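Side-chain contacts in aldo-keto reductase family 1 member C1 (Caenorhabditis elegans, PDB 1QWK), which probably acts as an NADPH-dependent aldose reductase, reducing aldehyde groups of sugars to alcohols as a member of the aldo-keto reductase family: residues A49-N54 against L112-A117; G94-S99 against E106-Y111; G151-N156 against T199-L204. One frame throughout, in Å; residues are numbered along the deposited sequence.

Contact 1: A49-N54 against L112-A117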
loop_
_atom_site.group_PDB
_atom_site.type_symbol
_atom_site.label_atom_id
_atom_site.label_comp_id
_atom_site.label_asym_id
_atom_site.label_seq_id
_atom_site.Cartn_x
_atom_site.Cartn_y
_atom_site.Cartn_z
ATOM N N ALA A 49 -0.772 -6.659 -6.734
ATOM C CA ALA A 49 -1.395 -7.779 -6.038
ATOM C C ALA A 49 -1.953 -8.741 -7.069
ATOM O O ALA A 49 -2.415 -8.319 -8.130
ATOM C CB ALA A 49 -2.518 -7.276 -5.136
ATOM N N SER A 50 -1.917 -10.032 -6.766
ATOM C CA SER A 50 -2.430 -11.013 -7.709
ATOM C C SER A 50 -3.890 -10.727 -8.056
ATOM O O SER A 50 -4.304 -10.895 -9.204
ATOM C CB SER A 50 -2.295 -12.433 -7.144
ATOM O OG SER A 50 -3.128 -12.625 -6.016
ATOM N N VAL A 51 -4.666 -10.266 -7.079
ATOM C CA VAL A 51 -6.082 -9.998 -7.312
ATOM C C VAL A 51 -6.383 -8.828 -8.259
ATOM O O VAL A 51 -7.482 -8.744 -8.814
ATOM C CB VAL A 51 -6.831 -9.771 -5.968
ATOM C CG1 VAL A 51 -6.540 -8.383 -5.426
ATOM C CG2 VAL A 51 -8.326 -9.997 -6.160
ATOM N N TYR A 52 -5.422 -7.929 -8.453
ATOM C CA TYR A 52 -5.638 -6.789 -9.350
ATOM C C TYR A 52 -5.661 -7.217 -10.812
ATOM O O TYR A 52 -6.157 -6.490 -11.673
ATOM C CB TYR A 52 -4.540 -5.730 -9.198
ATOM C CG TYR A 52 -4.355 -5.156 -7.813
ATOM C CD1 TYR A 52 -5.378 -5.200 -6.866
ATOM C CD2 TYR A 52 -3.146 -4.563 -7.451
ATOM C CE1 TYR A 52 -5.195 -4.672 -5.586
ATOM C CE2 TYR A 52 -2.953 -4.032 -6.183
ATOM C CZ TYR A 52 -3.979 -4.094 -5.253
ATOM O OH TYR A 52 -3.755 -3.609 -3.984
ATOM N N GLN A 53 -5.099 -8.387 -11.089
ATOM C CA GLN A 53 -5.037 -8.915 -12.449
ATOM C C GLN A 53 -4.241 -7.988 -13.371
ATOM O O GLN A 53 -4.517 -7.907 -14.570
ATOM C CB GLN A 53 -6.448 -9.104 -13.021
ATOM C CG GLN A 53 -7.437 -9.835 -12.112
ATOM C CD GLN A 53 -6.901 -11.148 -11.572
ATOM O OE1 GLN A 53 -6.060 -11.797 -12.197
ATOM N NE2 GLN A 53 -7.399 -11.554 -10.409
ATOM N N ASN A 54 -3.259 -7.282 -12.817
ATOM C CA ASN A 54 -2.446 -6.384 -13.632
ATOM C C ASN A 54 -0.952 -6.690 -13.542
ATOM O O ASN A 54 -0.131 -5.916 -14.032
ATOM C CB ASN A 54 -2.694 -4.919 -13.245
ATOM C CG ASN A 54 -2.286 -4.608 -11.817
ATOM O OD1 ASN A 54 -1.570 -5.374 -11.188
ATOM N ND2 ASN A 54 -2.737 -3.462 -11.305
ATOM N N LEU A 112 3.333 -9.918 0.504
ATOM C CA LEU A 112 2.395 -9.765 1.618
ATOM C C LEU A 112 1.150 -10.626 1.555
ATOM O O LEU A 112 0.688 -10.983 0.475
ATOM C CB LEU A 112 1.916 -8.308 1.686
ATOM C CG LEU A 112 2.932 -7.166 1.599
ATOM C CD1 LEU A 112 2.191 -5.842 1.558
ATOM C CD2 LEU A 112 3.884 -7.231 2.777
ATOM N N ALA A 113 0.604 -10.958 2.720
ATOM C CA ALA A 113 -0.662 -11.678 2.763
ATOM C C ALA A 113 -1.614 -10.479 2.597
ATOM O O ALA A 113 -1.616 -9.575 3.430
ATOM C CB ALA A 113 -0.858 -12.335 4.136
ATOM N N HIS A 114 -2.401 -10.456 1.524
ATOM C CA HIS A 114 -3.301 -9.331 1.243
ATOM C C HIS A 114 -4.350 -9.149 2.330
ATOM O O HIS A 114 -4.828 -8.042 2.569
ATOM C CB HIS A 114 -3.995 -9.558 -0.100
ATOM C CG HIS A 114 -4.373 -8.305 -0.826
ATOM N ND1 HIS A 114 -4.766 -7.151 -0.182
ATOM C CD2 HIS A 114 -4.470 -8.047 -2.152
ATOM C CE1 HIS A 114 -5.091 -6.237 -1.080
ATOM N NE2 HIS A 114 -4.919 -6.755 -2.283
ATOM N N MET A 115 -4.698 -10.254 2.976
ATOM C CA MET A 115 -5.683 -10.276 4.059
ATOM C C MET A 115 -5.251 -11.373 5.024
ATOM O O MET A 115 -4.331 -12.138 4.738
ATOM C CB MET A 115 -7.074 -10.649 3.528
ATOM C CG MET A 115 -7.665 -9.715 2.477
ATOM S SD MET A 115 -8.297 -8.178 3.202
ATOM C CE MET A 115 -8.158 -7.073 1.782
ATOM N N PRO A 116 -5.897 -11.450 6.194
ATOM C CA PRO A 116 -5.558 -12.487 7.173
ATOM C C PRO A 116 -6.527 -13.670 7.068
ATOM O O PRO A 116 -6.301 -14.725 7.665
ATOM C CB PRO A 116 -5.707 -11.757 8.501
ATOM C CG PRO A 116 -6.875 -10.854 8.228
ATOM C CD PRO A 116 -6.577 -10.311 6.847
ATOM N N ALA A 117 -7.589 -13.487 6.287
ATOM C CA ALA A 117 -8.641 -14.494 6.124
ATOM C C ALA A 117 -8.627 -15.303 4.828
ATOM O O ALA A 117 -8.789 -14.747 3.742
ATOM C CB ALA A 117 -9.993 -13.818 6.280
#
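His114 NE2 is the polar atom on which three side chains of 49-54 converge, and they do so by packing. Tyr52 OH stands 3.8 Å from His114 NE2, too far for a direct bond, and the carbon partners fill in beside it: Ala49 CB lies 3.8 Å from His114 NE2, and Val51 CG1 is 3.9 Å from His114 NE2. Val51 reaches the imidazole because its CG1 sits between the backbone N and the carbonyl carbon (chi1 77°), and the two side chains cross at about a right angle. The Tyr52 and His114 planes stand at 88°, with Tyr52 CE1 in plane at the imidazole edge. In the (beta/alpha)8 barrel of the aldo-keto reductases, such a meeting of the loop after strand 45-47 with the end of strand 110-113 is where the active site forms; here Tyr52 is the predicted proton donor and His114 a predicted substrate-binding residue. Ala49 does double duty, since its CB also lies 3.4 Å above the plane of the Tyr52 ring, over the centre, which probably limits how far the phenol can turn. Lys81, predicted to lower the tyrosine's pKa, makes a weak hydrogen bond to Tyr52 OH, while Trp83 meets His114 edge-to-face.

Contact 2: G94-S99 against E106-Y111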
loop_
_atom_site.group_PDB
_atom_site.type_symbol
_atom_site.label_atom_id
_atom_site.label_comp_id
_atom_site.label_asym_id
_atom_site.label_seq_id
_atom_site.Cartn_x
_atom_site.Cartn_y
_atom_site.Cartn_z
ATOM N N GLY A 94 2.738 -21.788 -4.749
ATOM C CA GLY A 94 2.197 -21.835 -6.095
ATOM C C GLY A 94 1.722 -20.466 -6.545
ATOM O O GLY A 94 1.946 -20.058 -7.687
ATOM N N GLY A 95 1.063 -19.747 -5.640
ATOM C CA GLY A 95 0.571 -18.420 -5.966
ATOM C C GLY A 95 1.707 -17.453 -6.256
ATOM O O GLY A 95 1.648 -16.678 -7.207
ATOM N N LEU A 96 2.751 -17.496 -5.436
ATOM C CA LEU A 96 3.885 -16.607 -5.634
ATOM C C LEU A 96 4.605 -16.911 -6.944
ATOM O O LEU A 96 4.977 -15.996 -7.679
ATOM C CB LEU A 96 4.862 -16.718 -4.462
ATOM C CG LEU A 96 6.133 -15.863 -4.547
ATOM C CD1 LEU A 96 5.789 -14.403 -4.828
ATOM C CD2 LEU A 96 6.896 -15.989 -3.244
ATOM N N ARG A 97 4.797 -18.190 -7.247
ATOM C CA ARG A 97 5.479 -18.546 -8.485
ATOM C C ARG A 97 4.675 -18.086 -9.694
ATOM O O ARG A 97 5.243 -17.708 -10.723
ATOM C CB ARG A 97 5.747 -20.055 -8.545
ATOM C CG ARG A 97 6.878 -20.486 -7.617
ATOM C CD ARG A 97 7.231 -21.952 -7.789
ATOM N NE ARG A 97 8.292 -22.375 -6.874
ATOM C CZ ARG A 97 9.576 -22.057 -7.009
ATOM N NH1 ARG A 97 9.978 -21.308 -8.027
ATOM N NH2 ARG A 97 10.462 -22.494 -6.126
ATOM N N GLU A 98 3.353 -18.095 -9.572
ATOM C CA GLU A 98 2.514 -17.641 -10.672
ATOM C C GLU A 98 2.676 -16.127 -10.833
ATOM O O GLU A 98 2.771 -15.624 -11.953
ATOM C CB GLU A 98 1.048 -18.005 -10.413
ATOM C CG GLU A 98 0.107 -17.649 -11.562
ATOM C CD GLU A 98 0.620 -18.142 -12.909
ATOM O OE1 GLU A 98 0.900 -19.354 -13.037
ATOM O OE2 GLU A 98 0.739 -17.315 -13.839
ATOM N N SER A 99 2.711 -15.401 -9.715
ATOM C CA SER A 99 2.891 -13.954 -9.769
ATOM C C SER A 99 4.258 -13.621 -10.381
ATOM O O SER A 99 4.380 -12.677 -11.163
ATOM C CB SER A 99 2.789 -13.333 -8.370
ATOM O OG SER A 99 1.459 -13.394 -7.874
ATOM N N GLU A 106 12.516 -13.058 -11.087
ATOM C CA GLU A 106 13.027 -14.249 -10.424
ATOM C C GLU A 106 12.662 -14.212 -8.942
ATOM O O GLU A 106 12.683 -15.237 -8.252
ATOM C CB GLU A 106 14.546 -14.334 -10.595
ATOM C CG GLU A 106 14.989 -14.468 -12.048
ATOM C CD GLU A 106 14.373 -15.675 -12.740
ATOM O OE1 GLU A 106 14.552 -16.805 -12.237
ATOM O OE2 GLU A 106 13.712 -15.497 -13.789
ATOM N N TYR A 107 12.314 -13.022 -8.464
ATOM C CA TYR A 107 11.936 -12.826 -7.066
ATOM C C TYR A 107 11.264 -11.469 -6.901
ATOM O O TYR A 107 11.386 -10.600 -7.765
ATOM C CB TYR A 107 13.185 -12.873 -6.180
ATOM C CG TYR A 107 14.157 -11.736 -6.428
ATOM C CD1 TYR A 107 13.974 -10.487 -5.824
ATOM C CD2 TYR A 107 15.243 -11.898 -7.293
ATOM C CE1 TYR A 107 14.850 -9.428 -6.078
ATOM C CE2 TYR A 107 16.122 -10.845 -7.556
ATOM C CZ TYR A 107 15.920 -9.616 -6.946
ATOM O OH TYR A 107 16.779 -8.569 -7.204
ATOM N N VAL A 108 10.537 -11.292 -5.803
ATOM C CA VAL A 108 9.916 -10.004 -5.521
ATOM C C VAL A 108 10.616 -9.471 -4.279
ATOM O O VAL A 108 11.150 -10.239 -3.479
ATOM C CB VAL A 108 8.385 -10.107 -5.251
ATOM C CG1 VAL A 108 7.652 -10.453 -6.545
ATOM C CG2 VAL A 108 8.097 -11.137 -4.173
ATOM N N ASP A 109 10.628 -8.157 -4.125
ATOM C CA ASP A 109 11.291 -7.556 -2.984
ATOM C C ASP A 109 10.477 -7.709 -1.706
ATOM O O ASP A 109 11.040 -7.884 -0.624
ATOM C CB ASP A 109 11.587 -6.093 -3.307
ATOM C CG ASP A 109 12.524 -5.955 -4.505
ATOM O OD1 ASP A 109 13.760 -6.000 -4.310
ATOM O OD2 ASP A 109 12.022 -5.841 -5.645
ATOM N N LEU A 110 9.155 -7.682 -1.836
ATOM C CA LEU A 110 8.273 -7.828 -0.682
ATOM C C LEU A 110 7.019 -8.598 -1.082
ATOM O O LEU A 110 6.403 -8.302 -2.106
ATOM C CB LEU A 110 7.892 -6.441 -0.134
ATOM C CG LEU A 110 6.898 -6.381 1.041
ATOM C CD1 LEU A 110 7.461 -7.108 2.249
ATOM C CD2 LEU A 110 6.605 -4.918 1.388
ATOM N N TYR A 111 6.654 -9.598 -0.281
ATOM C CA TYR A 111 5.467 -10.407 -0.545
ATOM C C TYR A 111 4.576 -10.357 0.687
ATOM O O TYR A 111 5.010 -10.719 1.781
ATOM C CB TYR A 111 5.861 -11.854 -0.844
ATOM C CG TYR A 111 4.734 -12.695 -1.392
ATOM C CD1 TYR A 111 3.947 -12.234 -2.454
ATOM C CD2 TYR A 111 4.490 -13.973 -0.899
ATOM C CE1 TYR A 111 2.953 -13.032 -3.012
ATOM C CE2 TYR A 111 3.499 -14.777 -1.451
ATOM C CZ TYR A 111 2.739 -14.305 -2.505
ATOM O OH TYR A 111 1.784 -15.119 -3.071
HETATM O O HOH W 1 0.520 -14.149 -5.352
#
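Leu96 lies against the ring of Tyr111 where helix 92-103 packs on strand 110-113, the second strand of a beta-alpha-beta unit that begins with strand 77-82. The unit is one step of the (beta/alpha)8 barrel, and it illustrates how a helix is fitted to the outside of the strands. The tight part is a CH-pi contact: Leu96 CD1 sits over one face of the tyrosine, 3.6 Å from the ring centroid and only 12° off its normal. The two side chains run antiparallel, the root of the leucine beside the end of the phenol, with Leu96 CB 3.7 Å from Tyr111 OH. Its other methyl, Leu96 CD2, reaches Tyr111 CD2 at 3.9 Å, so both methyls and CB lie along the ring. Both groups extend across the interface because each CG lies opposite its own backbone N, at chi1 178° in Leu96 and -169° in Tyr111. Packing is looser toward Val108, whose CG2 meets Leu96 CD1 at 4.1 Å. The outer face of the helix is different again: Arg97 is exposed and pairs with Glu93 in a salt bridge. At the hydroxyl end of Tyr111 a water sits between the ring and the helix, at the ring edge and in its plane. Ser99 OG, itself hydrogen-bonded to Glu55, accepts a bond from this water at 2.8 Å, and the water is hydrogen-bonded to Tyr111 OH at 2.8 Å.

Contact 3: G151-N156 against T199-L204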
loop_
_atom_site.group_PDB
_atom_site.type_symbol
_atom_site.label_atom_id
_atom_site.label_comp_id
_atom_site.label_asym_id
_atom_site.label_seq_id
_atom_site.Cartn_x
_atom_site.Cartn_y
_atom_site.Cartn_z
ATOM N N GLY A 151 5.507 -9.821 4.620
ATOM C CA GLY A 151 4.674 -9.049 5.520
ATOM C C GLY A 151 3.197 -9.330 5.371
ATOM O O GLY A 151 2.791 -10.296 4.726
ATOM N N VAL A 152 2.393 -8.456 5.962
ATOM C CA VAL A 152 0.952 -8.621 5.954
ATOM C C VAL A 152 0.207 -7.329 5.631
ATOM O O VAL A 152 0.771 -6.233 5.691
ATOM C CB VAL A 152 0.487 -9.120 7.331
ATOM C CG1 VAL A 152 1.256 -10.392 7.707
ATOM C CG2 VAL A 152 0.738 -8.032 8.377
ATOM N N SER A 153 -1.070 -7.468 5.290
ATOM C CA SER A 153 -1.906 -6.317 4.984
ATOM C C SER A 153 -3.288 -6.550 5.577
ATOM O O SER A 153 -3.834 -7.646 5.487
ATOM C CB SER A 153 -2.021 -6.115 3.471
ATOM O OG SER A 153 -2.708 -4.901 3.177
ATOM N N ASN A 154 -3.843 -5.519 6.199
ATOM C CA ASN A 154 -5.174 -5.612 6.795
ATOM C C ASN A 154 -5.268 -6.597 7.966
ATOM O O ASN A 154 -6.327 -7.174 8.216
ATOM C CB ASN A 154 -6.196 -5.988 5.721
ATOM C CG ASN A 154 -6.202 -5.009 4.561
ATOM O OD1 ASN A 154 -5.985 -5.386 3.405
ATOM N ND2 ASN A 154 -6.444 -3.738 4.866
ATOM N N TRP A 155 -4.154 -6.800 8.662
ATOM C CA TRP A 155 -4.115 -7.672 9.830
ATOM C C TRP A 155 -4.198 -6.753 11.046
ATOM O O TRP A 155 -3.767 -5.596 10.973
ATOM C CB TRP A 155 -2.787 -8.427 9.900
ATOM C CG TRP A 155 -2.646 -9.603 8.973
ATOM C CD1 TRP A 155 -3.071 -9.696 7.675
ATOM C CD2 TRP A 155 -1.956 -10.830 9.259
ATOM N NE1 TRP A 155 -2.681 -10.905 7.139
ATOM C CE2 TRP A 155 -2.001 -11.619 8.090
ATOM C CE3 TRP A 155 -1.303 -11.338 10.392
ATOM C CZ2 TRP A 155 -1.416 -12.893 8.018
ATOM C CZ3 TRP A 155 -0.718 -12.606 10.323
ATOM C CH2 TRP A 155 -0.782 -13.370 9.140
ATOM N N ASN A 156 -4.741 -7.243 12.159
ATOM C CA ASN A 156 -4.786 -6.405 13.355
ATOM C C ASN A 156 -3.571 -6.733 14.226
ATOM O O ASN A 156 -2.831 -7.672 13.930
ATOM C CB ASN A 156 -6.102 -6.580 14.142
ATOM C CG ASN A 156 -6.314 -7.988 14.664
ATOM O OD1 ASN A 156 -5.405 -8.616 15.195
ATOM N ND2 ASN A 156 -7.543 -8.482 14.533
ATOM N N THR A 199 3.271 0.665 5.848
ATOM C CA THR A 199 2.985 1.258 4.552
ATOM C C THR A 199 1.526 1.665 4.560
ATOM O O THR A 199 0.639 0.873 4.897
ATOM C CB THR A 199 3.207 0.276 3.382
ATOM O OG1 THR A 199 4.605 -0.003 3.245
ATOM C CG2 THR A 199 2.686 0.881 2.082
ATOM N N SER A 200 1.283 2.915 4.202
ATOM C CA SER A 200 -0.061 3.463 4.151
ATOM C C SER A 200 -0.655 3.392 2.759
ATOM O O SER A 200 0.005 3.766 1.788
ATOM C CB SER A 200 -0.023 4.938 4.567
ATOM O OG SER A 200 -1.026 5.689 3.888
ATOM N N TYR A 201 -1.883 2.897 2.649
ATOM C CA TYR A 201 -2.556 2.930 1.354
ATOM C C TYR A 201 -3.724 3.887 1.570
ATOM O O TYR A 201 -4.065 4.183 2.720
ATOM C CB TYR A 201 -2.999 1.541 0.854
ATOM C CG TYR A 201 -4.087 0.793 1.594
ATOM C CD1 TYR A 201 -5.424 1.206 1.549
ATOM C CD2 TYR A 201 -3.796 -0.407 2.239
ATOM C CE1 TYR A 201 -6.442 0.431 2.123
ATOM C CE2 TYR A 201 -4.800 -1.184 2.811
ATOM C CZ TYR A 201 -6.114 -0.766 2.750
ATOM O OH TYR A 201 -7.100 -1.554 3.309
ATOM N N ALA A 202 -4.306 4.393 0.484
ATOM C CA ALA A 202 -5.401 5.364 0.560
ATOM C C ALA A 202 -4.910 6.593 1.324
ATOM O O ALA A 202 -5.654 7.221 2.080
ATOM C CB ALA A 202 -6.617 4.754 1.259
ATOM N N THR A 203 -3.645 6.935 1.108
ATOM C CA THR A 203 -3.008 8.057 1.789
ATOM C C THR A 203 -3.689 9.400 1.549
ATOM O O THR A 203 -3.651 10.281 2.410
ATOM C CB THR A 203 -1.532 8.156 1.363
ATOM O OG1 THR A 203 -0.979 6.832 1.249
ATOM C CG2 THR A 203 -0.730 8.937 2.392
ATOM N N LEU A 204 -4.313 9.557 0.383
ATOM C CA LEU A 204 -4.989 10.812 0.048
ATOM C C LEU A 204 -6.423 10.899 0.548
ATOM O O LEU A 204 -7.125 11.869 0.256
ATOM C CB LEU A 204 -4.949 11.043 -1.461
ATOM C CG LEU A 204 -3.535 11.204 -2.031
ATOM C CD1 LEU A 204 -3.621 11.389 -3.534
ATOM C CD2 LEU A 204 -2.837 12.399 -1.376
#
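Tyr201 reaches from the end of strand 197-201 to Ser153 and Asn154, at the end of strand 150-153, across the C-terminal mouth of the (beta/alpha)8 barrel. Its CB starts toward these residues, and a chi1 of 67° tucks the ring's first carbon over the backbone; on the way the side chain brushes Gln175 and Glu177 of strand 173-177, which lies between the other two in the sheet. Farther out, CE2 of Tyr201 comes within 4.3 Å of Ser153 OG, a loose approach near the ring plane; the serine hydroxyl is hydrogen-bonded to Gln175 O. At the tip, Tyr201 OH meets the end of the Asn154 amide, whose orientation is doubtful. The amide comes in at the ring edge, its plane 72° from that of the ring. Cutting Asn154 back to an alanine is likely to open a gap beside the phenol and take the amide from its hydroxyl, leaving the ring less firmly fixed. The Asn154 side chain is also about 4 Å, between nearest atoms, from that of His114. The tyrosine tip has a further partner in the loop that follows the barrel, where Tyr201 OH is hydrogen-bonded to Gln301 NE2.

The three contacts share one eight-stranded parallel barrel. Contact 2 is nested along the chain inside the loop closed by contact 1, and both use strand 110-113, whose end carries contact 1; contact 3 follows in series, from the neighbouring strand 150-153 to strand 197-201. Centres lie about 12 Å apart for contacts 1 and 2 and for contacts 1 and 3, and about 19 Å for contacts 2 and 3. Backbone pairing ties the neighbouring strands, with Ala113 N 3.0 Å from Gly151 O. The result is a division of labour: contact 2 seats a helix on the outside of the barrel, whereas contacts 1 and 3 join strand ends and loops at the mouth that holds the predicted catalytic residues.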